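Local atomic coordinates of eukaryotic Translation Initiation 4E (Schistosoma mansoni, PDB entry 3HXI), a protein that binds the 7-methylguanosine cap of messenger RNA and, as a eukaryotic translation initiation factor 4E, probably recruits capped mRNA to the translation machinery. Residues P55-Y60 and F126-S130; L99-L103 and K134-W138. The contacts are given in a common frame with arbitrary orientation. Numbering follows the deposited sequence.

Interaction 1: residues P55-Y60 and F126-S130. With GTG (7-methyl-guanosine-5'-triphosphate-5'-guanosine), chain C.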
loop_
_atom_site.group_PDB
_atom_site.type_symbol
_atom_site.label_atom_id
_atom_site.label_comp_id
_atom_site.label_asym_id
_atom_site.label_seq_id
_atom_site.Cartn_x
_atom_site.Cartn_y
_atom_site.Cartn_z
ATOM N N PRO A 55 -0.075 -8.397 10.026
ATOM C CA PRO A 55 -1.108 -8.858 9.086
ATOM C C PRO A 55 -1.665 -10.268 9.370
ATOM O O PRO A 55 -2.867 -10.499 9.198
ATOM C CB PRO A 55 -0.401 -8.806 7.728
ATOM C CG PRO A 55 0.601 -7.703 7.883
ATOM C CD PRO A 55 1.077 -7.795 9.325
ATOM N N ARG A 56 -0.826 -11.203 9.811
ATOM C CA ARG A 56 -1.312 -12.568 10.002
ATOM C C ARG A 56 -2.221 -12.705 11.220
ATOM O O ARG A 56 -2.972 -13.674 11.322
ATOM C CB ARG A 56 -0.151 -13.563 10.040
ATOM N N GLU A 57 -2.188 -11.715 12.113
ATOM C CA GLU A 57 -2.992 -11.743 13.355
ATOM C C GLU A 57 -4.302 -10.942 13.282
ATOM O O GLU A 57 -5.202 -11.141 14.119
ATOM C CB GLU A 57 -2.141 -11.265 14.537
ATOM N N ILE A 58 -4.412 -10.048 12.293
ATOM C CA ILE A 58 -5.546 -9.120 12.177
ATOM C C ILE A 58 -6.857 -9.837 11.935
ATOM O O ILE A 58 -6.899 -10.850 11.232
ATOM C CB ILE A 58 -5.360 -8.079 11.034
ATOM C CG1 ILE A 58 -3.980 -7.445 11.092
ATOM C CG2 ILE A 58 -6.391 -6.948 11.139
ATOM C CD1 ILE A 58 -3.744 -6.454 9.977
ATOM N N THR A 59 -7.924 -9.293 12.519
ATOM C CA THR A 59 -9.269 -9.825 12.357
ATOM C C THR A 59 -9.842 -9.391 10.991
ATOM O O THR A 59 -9.556 -8.284 10.512
ATOM C CB THR A 59 -10.191 -9.364 13.521
ATOM O OG1 THR A 59 -10.333 -7.940 13.502
ATOM C CG2 THR A 59 -9.604 -9.767 14.870
ATOM N N TYR A 60 -10.638 -10.255 10.367
ATOM C CA TYR A 60 -11.185 -9.960 9.041
ATOM C C TYR A 60 -11.933 -8.629 9.005
ATOM O O TYR A 60 -12.654 -8.284 9.953
ATOM C CB TYR A 60 -12.107 -11.069 8.557
ATOM C CG TYR A 60 -11.424 -12.387 8.268
ATOM C CD1 TYR A 60 -10.336 -12.466 7.395
ATOM C CD2 TYR A 60 -11.889 -13.563 8.844
ATOM C CE1 TYR A 60 -9.717 -13.693 7.121
ATOM C CE2 TYR A 60 -11.285 -14.783 8.576
ATOM C CZ TYR A 60 -10.208 -14.846 7.714
ATOM O OH TYR A 60 -9.622 -16.072 7.457
ATOM N N PHE A 126 -3.625 -3.016 3.181
ATOM C CA PHE A 126 -3.823 -4.424 3.450
ATOM C C PHE A 126 -5.241 -4.682 3.948
ATOM O O PHE A 126 -5.679 -4.070 4.913
ATOM C CB PHE A 126 -2.835 -4.927 4.496
ATOM C CG PHE A 126 -3.020 -6.380 4.803
ATOM C CD1 PHE A 126 -2.951 -7.314 3.776
ATOM C CD2 PHE A 126 -3.357 -6.799 6.087
ATOM C CE1 PHE A 126 -3.152 -8.684 4.037
ATOM C CE2 PHE A 126 -3.573 -8.154 6.361
ATOM C CZ PHE A 126 -3.455 -9.096 5.345
ATOM N N GLN A 127 -5.946 -5.588 3.280
ATOM C CA GLN A 127 -7.344 -5.888 3.596
ATOM C C GLN A 127 -7.522 -7.394 3.809
ATOM O O GLN A 127 -7.614 -8.159 2.857
ATOM C CB GLN A 127 -8.274 -5.384 2.491
ATOM C CG GLN A 127 -8.166 -3.887 2.272
ATOM C CD GLN A 127 -9.015 -3.422 1.121
ATOM O OE1 GLN A 127 -8.802 -3.831 -0.024
ATOM N NE2 GLN A 127 -9.998 -2.579 1.416
ATOM N N PRO A 128 -7.551 -7.824 5.076
ATOM C CA PRO A 128 -7.806 -9.241 5.354
ATOM C C PRO A 128 -9.290 -9.578 5.162
ATOM O O PRO A 128 -10.165 -8.900 5.701
ATOM C CB PRO A 128 -7.387 -9.392 6.819
ATOM C CG PRO A 128 -7.628 -8.042 7.403
ATOM C CD PRO A 128 -7.339 -7.044 6.302
ATOM N N ARG A 129 -9.560 -10.609 4.372
ATOM C CA ARG A 129 -10.924 -11.023 4.098
ATOM C C ARG A 129 -11.012 -12.534 4.124
ATOM O O ARG A 129 -10.072 -13.225 3.731
ATOM C CB ARG A 129 -11.398 -10.538 2.731
ATOM C CG ARG A 129 -11.405 -9.026 2.510
ATOM C CD ARG A 129 -12.495 -8.336 3.325
ATOM N NE ARG A 129 -12.500 -6.905 3.038
ATOM C CZ ARG A 129 -11.704 -6.022 3.626
ATOM N NH1 ARG A 129 -11.786 -4.736 3.294
ATOM N NH2 ARG A 129 -10.844 -6.421 4.561
ATOM N N SER A 130 -12.151 -13.023 4.609
ATOM C CA SER A 130 -12.497 -14.451 4.593
ATOM C C SER A 130 -12.408 -15.100 3.211
ATOM O O SER A 130 -11.925 -16.221 3.080
ATOM C CB SER A 130 -13.917 -14.626 5.118
ATOM O OG SER A 130 -13.945 -14.350 6.502
HETATM P PA GTG C . -13.684 -2.433 0.413
HETATM O O1A GTG C . -13.511 -2.663 1.890
HETATM O O2A GTG C . -12.521 -2.049 -0.476
HETATM O O3A GTG C . -14.442 -3.647 -0.314
HETATM P PB GTG C . -14.760 -5.112 0.219
HETATM O O1B GTG C . -13.512 -5.799 0.716
HETATM O O2B GTG C . -15.590 -5.765 -0.881
HETATM O O3B GTG C . -15.772 -4.774 1.422
HETATM N N9A GTG C . -15.001 2.760 0.546
HETATM C C8A GTG C . -13.833 2.148 0.326
HETATM N N7A GTG C . -12.892 3.086 0.077
HETATM C C7X GTG C . -11.470 2.770 -0.208
HETATM C C5A GTG C . -13.489 4.279 0.144
HETATM C C6A GTG C . -12.991 5.575 -0.031
HETATM O O6A GTG C . -11.791 5.815 -0.300
HETATM N N1A GTG C . -13.864 6.607 0.081
HETATM C C2A GTG C . -15.180 6.368 0.382
HETATM N N2A GTG C . -16.064 7.374 0.505
HETATM N N3A GTG C . -15.652 5.113 0.554
HETATM C C4A GTG C . -14.812 4.070 0.444
HETATM O O5D GTG C . -14.733 -1.254 0.276
HETATM C C5D GTG C . -16.016 -1.398 0.876
HETATM C C4D GTG C . -16.785 -0.105 0.722
HETATM O O4D GTG C . -16.147 0.895 1.503
HETATM C C3D GTG C . -16.804 0.438 -0.693
HETATM O O3D GTG C . -17.809 -0.198 -1.480
HETATM C C2D GTG C . -17.078 1.902 -0.448
HETATM O O2D GTG C . -18.482 2.104 -0.224
HETATM C C1D GTG C . -16.319 2.153 0.850
HETATM P PG GTG C . -16.346 -5.791 2.525
HETATM O O1G GTG C . -15.515 -7.024 2.684
HETATM O O2G GTG C . -17.844 -5.919 2.311
HETATM O O5E GTG C . -16.147 -4.879 3.833
HETATM C C5E GTG C . -14.841 -4.664 4.366
HETATM C C4E GTG C . -14.933 -3.859 5.646
HETATM O O4E GTG C . -15.469 -2.568 5.340
HETATM C C3E GTG C . -15.882 -4.467 6.663
HETATM O O3E GTG C . -15.422 -4.057 7.961
HETATM C C2E GTG C . -17.215 -3.784 6.395
HETATM O O2E GTG C . -18.071 -3.753 7.549
HETATM C C1E GTG C . -16.729 -2.391 6.016
HETATM N N9B GTG C . -17.580 -1.596 5.109
HETATM C C8B GTG C . -17.807 -2.197 3.816
HETATM N N7B GTG C . -18.612 -1.165 3.169
HETATM C C5B GTG C . -18.746 -0.117 4.037
HETATM C C6B GTG C . -19.425 1.188 3.948
HETATM O O6B GTG C . -20.025 1.467 2.876
HETATM N N1B GTG C . -19.380 2.009 5.036
HETATM C C2B GTG C . -18.712 1.660 6.189
HETATM N N2B GTG C . -18.669 2.494 7.258
HETATM N N3B GTG C . -18.065 0.478 6.330
HETATM C C4B GTG C . -18.052 -0.399 5.306
#
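At the rim of the cap-binding slot of eIF4E, the loop 55-60 packs along the end of strand 121-127 and the turn that follows it. The contact buries 358 Å² and is mainly apolar around P55, I58, F126 and P128. P55 CB lies 3.5 Å from F126 CE2, and I58 CD1 comes to 3.9 Å from F126 CD2 at the ring edge; I58 CG2 reaches P128 CG at 4.1 Å. P55 rests on W100 of helix 96-108. Where the CA atoms of Y60 and P128 are 5.1 Å apart, the Y60 ring folds over the turn, with Y60 CD1 3.3 Å from R129 C and S130 OG over one face, 3.2 Å from Y60 CD2. The CA-to-CB bonds of Q127 and R129 point away from the loop, and their polar ends reach the cap phosphates: Q127 NE2 donates to GTG O2A at 3.2 Å, R129 NE to GTG O1B at 2.8 Å and R129 NH1 to GTG O1A at 3.0 Å. R129 NH2 donates a hydrogen bond to P128 O at 2.8 Å and makes a salt bridge to D63. Q127 adds an amide to the basic side chains that characteristically bind the triphosphate in the eIF4E cap site.

Interaction 2: residues L99-L103 and K134-W138; sequences LWDEL and KLSVW. With GTG (7-methyl-guanosine-5'-triphosphate-5'-guanosine), chain C.
Helix 99-103, a piece of 96-108, packs on the curved antiparallel sheet of the eIF4E fold, in which strand 134-138 runs nearly parallel to the helix: the short axes make 13° and approach to 10.2 Å. The helix is regular, with L103 N hydrogen-bonded to L99 O at 3.0 Å, and the strand is extended. In register, W100 CA sits 7.7 Å from L135 CA and L103 CA 8.6 Å from V137 CA. L135 (chi1 -87°, chi2 79°) points toward the helix and is the hub: its CD2 lies 3.7 Å from L99 CB, 3.9 Å from L103 CD2 and 4.1 Å from W100 CE3, at the edge of the indole. L103 (t, chi2 p) also puts CD1 3.6 Å from V137 CG2. The six touching residues are all buried within a 255 Å² interface, and the side-chain contacts are all apolar. W100 (chi1 t) lays its ring beside the strand, with NE1 hydrogen-bonded to Y18 OH. On the outer helix face D101 and E102 form salt bridges with basic side chains of the bound 4E-BP peptide, while K134 and W138, on the opposite side of the sheet, contact the cap. The W138 and W75 rings meet with planes about 10° apart; W138 CZ2 is 3.8 Å from GTG C7X, the cap methyl carbon, and K134 NZ donates to GTG O1B at 2.8 Å.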
loop_
_atom_site.group_PDB
_atom_site.type_symbol
_atom_site.label_atom_id
_atom_site.label_comp_id
_atom_site.label_asym_id
_atom_site.label_seq_id
_atom_site.Cartn_x
_atom_site.Cartn_y
_atom_site.Cartn_z
ATOM N N LEU A 99 4.385 -10.351 2.567
ATOM C CA LEU A 99 3.836 -9.471 1.519
ATOM C C LEU A 99 3.776 -8.016 1.982
ATOM O O LEU A 99 4.211 -7.112 1.270
ATOM C CB LEU A 99 2.420 -9.903 1.101
ATOM C CG LEU A 99 2.283 -11.219 0.326
ATOM C CD1 LEU A 99 0.813 -11.483 0.005
ATOM C CD2 LEU A 99 3.119 -11.206 -0.971
ATOM N N TRP A 100 3.226 -7.806 3.168
ATOM C CA TRP A 100 3.086 -6.444 3.719
ATOM C C TRP A 100 4.430 -5.815 4.000
ATOM O O TRP A 100 4.677 -4.688 3.590
ATOM C CB TRP A 100 2.245 -6.470 4.981
ATOM C CG TRP A 100 1.754 -5.137 5.483
ATOM C CD1 TRP A 100 1.898 -4.661 6.748
ATOM C CD2 TRP A 100 1.020 -4.132 4.752
ATOM N NE1 TRP A 100 1.294 -3.414 6.863
ATOM C CE2 TRP A 100 0.757 -3.069 5.653
ATOM C CE3 TRP A 100 0.567 -4.022 3.432
ATOM C CZ2 TRP A 100 0.055 -1.899 5.270
ATOM C CZ3 TRP A 100 -0.133 -2.852 3.045
ATOM C CH2 TRP A 100 -0.377 -1.810 3.971
ATOM N N ASP A 101 5.314 -6.537 4.688
ATOM C CA ASP A 101 6.652 -5.998 4.972
ATOM C C ASP A 101 7.458 -5.676 3.704
ATOM O O ASP A 101 8.087 -4.639 3.639
ATOM C CB ASP A 101 7.467 -6.946 5.851
ATOM C CG ASP A 101 6.930 -7.052 7.275
ATOM O OD1 ASP A 101 6.050 -6.242 7.673
ATOM O OD2 ASP A 101 7.410 -7.966 8.007
ATOM N N GLU A 102 7.438 -6.561 2.706
ATOM C CA GLU A 102 8.163 -6.306 1.455
ATOM C C GLU A 102 7.566 -5.103 0.727
ATOM O O GLU A 102 8.294 -4.269 0.144
ATOM C CB GLU A 102 8.103 -7.525 0.526
ATOM C CG GLU A 102 8.894 -8.742 1.030
ATOM C CD GLU A 102 10.363 -8.419 1.296
ATOM O OE1 GLU A 102 11.026 -7.769 0.453
ATOM O OE2 GLU A 102 10.862 -8.863 2.339
ATOM N N LEU A 103 6.240 -5.036 0.734
ATOM C CA LEU A 103 5.553 -3.944 0.059
ATOM C C LEU A 103 5.928 -2.604 0.692
ATOM O O LEU A 103 6.303 -1.654 -0.018
ATOM C CB LEU A 103 4.036 -4.148 0.037
ATOM C CG LEU A 103 3.254 -3.178 -0.883
ATOM C CD1 LEU A 103 3.701 -3.332 -2.341
ATOM C CD2 LEU A 103 1.749 -3.358 -0.743
ATOM N N LYS A 134 -6.515 -8.988 0.284
ATOM C CA LYS A 134 -6.094 -8.139 -0.817
ATOM C C LYS A 134 -5.019 -7.182 -0.321
ATOM O O LYS A 134 -5.122 -6.646 0.785
ATOM C CB LYS A 134 -7.277 -7.330 -1.351
ATOM C CG LYS A 134 -8.403 -8.177 -1.966
ATOM C CD LYS A 134 -9.587 -7.311 -2.304
ATOM C CE LYS A 134 -10.429 -6.981 -1.042
ATOM N NZ LYS A 134 -11.784 -6.475 -1.426
ATOM N N LEU A 135 -3.993 -6.972 -1.138
ATOM C CA LEU A 135 -3.045 -5.881 -0.904
ATOM C C LEU A 135 -3.170 -4.967 -2.110
ATOM O O LEU A 135 -3.386 -5.452 -3.220
ATOM C CB LEU A 135 -1.607 -6.392 -0.810
ATOM C CG LEU A 135 -1.035 -6.869 0.530
ATOM C CD1 LEU A 135 -1.523 -8.298 0.837
ATOM C CD2 LEU A 135 0.500 -6.854 0.502
ATOM N N SER A 136 -3.007 -3.669 -1.901
ATOM C CA SER A 136 -3.182 -2.697 -2.977
ATOM C C SER A 136 -2.095 -1.647 -2.850
ATOM O O SER A 136 -1.656 -1.345 -1.748
ATOM C CB SER A 136 -4.535 -1.998 -2.839
ATOM O OG SER A 136 -5.600 -2.852 -3.192
ATOM N N VAL A 137 -1.691 -1.074 -3.978
ATOM C CA VAL A 137 -0.884 0.133 -3.972
ATOM C C VAL A 137 -1.647 1.166 -4.787
ATOM O O VAL A 137 -1.970 0.931 -5.950
ATOM C CB VAL A 137 0.490 -0.083 -4.597
ATOM C CG1 VAL A 137 1.202 1.268 -4.814
ATOM C CG2 VAL A 137 1.321 -1.022 -3.745
ATOM N N TRP A 138 -1.907 2.308 -4.165
ATOM C CA TRP A 138 -2.658 3.396 -4.778
ATOM C C TRP A 138 -1.688 4.367 -5.439
ATOM O O TRP A 138 -0.679 4.750 -4.823
ATOM C CB TRP A 138 -3.415 4.122 -3.669
ATOM C CG TRP A 138 -4.637 3.393 -3.154
ATOM C CD1 TRP A 138 -4.834 2.032 -3.055
ATOM C CD2 TRP A 138 -5.820 4.008 -2.648
ATOM N NE1 TRP A 138 -6.079 1.777 -2.507
ATOM C CE2 TRP A 138 -6.705 2.974 -2.263
ATOM C CE3 TRP A 138 -6.216 5.347 -2.471
ATOM C CZ2 TRP A 138 -7.980 3.236 -1.732
ATOM C CZ3 TRP A 138 -7.472 5.606 -1.953
ATOM C CH2 TRP A 138 -8.338 4.550 -1.566
HETATM P PA GTG C . -13.684 -2.433 0.413
HETATM O O1A GTG C . -13.511 -2.663 1.890
HETATM O O2A GTG C . -12.521 -2.049 -0.476
HETATM O O3A GTG C . -14.442 -3.647 -0.314
HETATM P PB GTG C . -14.760 -5.112 0.219
HETATM O O1B GTG C . -13.512 -5.799 0.716
HETATM O O2B GTG C . -15.590 -5.765 -0.881
HETATM O O3B GTG C . -15.772 -4.774 1.422
HETATM N N9A GTG C . -15.001 2.760 0.546
HETATM C C8A GTG C . -13.833 2.148 0.326
HETATM N N7A GTG C . -12.892 3.086 0.077
HETATM C C7X GTG C . -11.470 2.770 -0.208
HETATM C C5A GTG C . -13.489 4.279 0.144
HETATM C C6A GTG C . -12.991 5.575 -0.031
HETATM O O6A GTG C . -11.791 5.815 -0.300
HETATM N N1A GTG C . -13.864 6.607 0.081
HETATM C C2A GTG C . -15.180 6.368 0.382
HETATM N N2A GTG C . -16.064 7.374 0.505
HETATM N N3A GTG C . -15.652 5.113 0.554
HETATM C C4A GTG C . -14.812 4.070 0.444
HETATM O O5D GTG C . -14.733 -1.254 0.276
HETATM C C5D GTG C . -16.016 -1.398 0.876
HETATM C C4D GTG C . -16.785 -0.105 0.722
HETATM O O4D GTG C . -16.147 0.895 1.503
HETATM C C3D GTG C . -16.804 0.438 -0.693
HETATM O O3D GTG C . -17.809 -0.198 -1.480
HETATM C C2D GTG C . -17.078 1.902 -0.448
HETATM O O2D GTG C . -18.482 2.104 -0.224
HETATM C C1D GTG C . -16.319 2.153 0.850
HETATM P PG GTG C . -16.346 -5.791 2.525
HETATM O O1G GTG C . -15.515 -7.024 2.684
HETATM O O2G GTG C . -17.844 -5.919 2.311
HETATM O O5E GTG C . -16.147 -4.879 3.833
HETATM C C5E GTG C . -14.841 -4.664 4.366
HETATM C C4E GTG C . -14.933 -3.859 5.646
HETATM O O4E GTG C . -15.469 -2.568 5.340
HETATM C C3E GTG C . -15.882 -4.467 6.663
HETATM O O3E GTG C . -15.422 -4.057 7.961
HETATM C C2E GTG C . -17.215 -3.784 6.395
HETATM O O2E GTG C . -18.071 -3.753 7.549
HETATM C C1E GTG C . -16.729 -2.391 6.016
HETATM N N9B GTG C . -17.580 -1.596 5.109
HETATM C C8B GTG C . -17.807 -2.197 3.816
HETATM N N7B GTG C . -18.612 -1.165 3.169
HETATM C C5B GTG C . -18.746 -0.117 4.037
HETATM C C6B GTG C . -19.425 1.188 3.948
HETATM O O6B GTG C . -20.025 1.467 2.876
HETATM N N1B GTG C . -19.380 2.009 5.036
HETATM C C2B GTG C . -18.712 1.660 6.189
HETATM N N2B GTG C . -18.669 2.494 7.258
HETATM N N3B GTG C . -18.065 0.478 6.330
HETATM C C4B GTG C . -18.052 -0.399 5.306
#

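Overall arrangement
From the N terminus the chain passes 55-60, then 99-103 on helix 96-108, then 126-130, at the end of strand 121-127, and 134-138 on the next strand, so the loops closed by interaction 1 and interaction 2 cross. Interaction 1 ties the loop before strand 63-68 to the end of strand 121-127; interaction 2 fastens the helix to strand 134-139. Their centres lie about 12 Å apart and their apolar parts meet: P55 CG touches W100 CD1 at 3.5 Å, F126 CD1 touches L135 CD1 at 3.4 Å, and the neighbouring strands are joined by Q127 N to K134 O at 2.8 Å, a probable hydrogen bond. Both contribute residues to the cap pocket, and interaction 2 also reaches the 4E-BP surface.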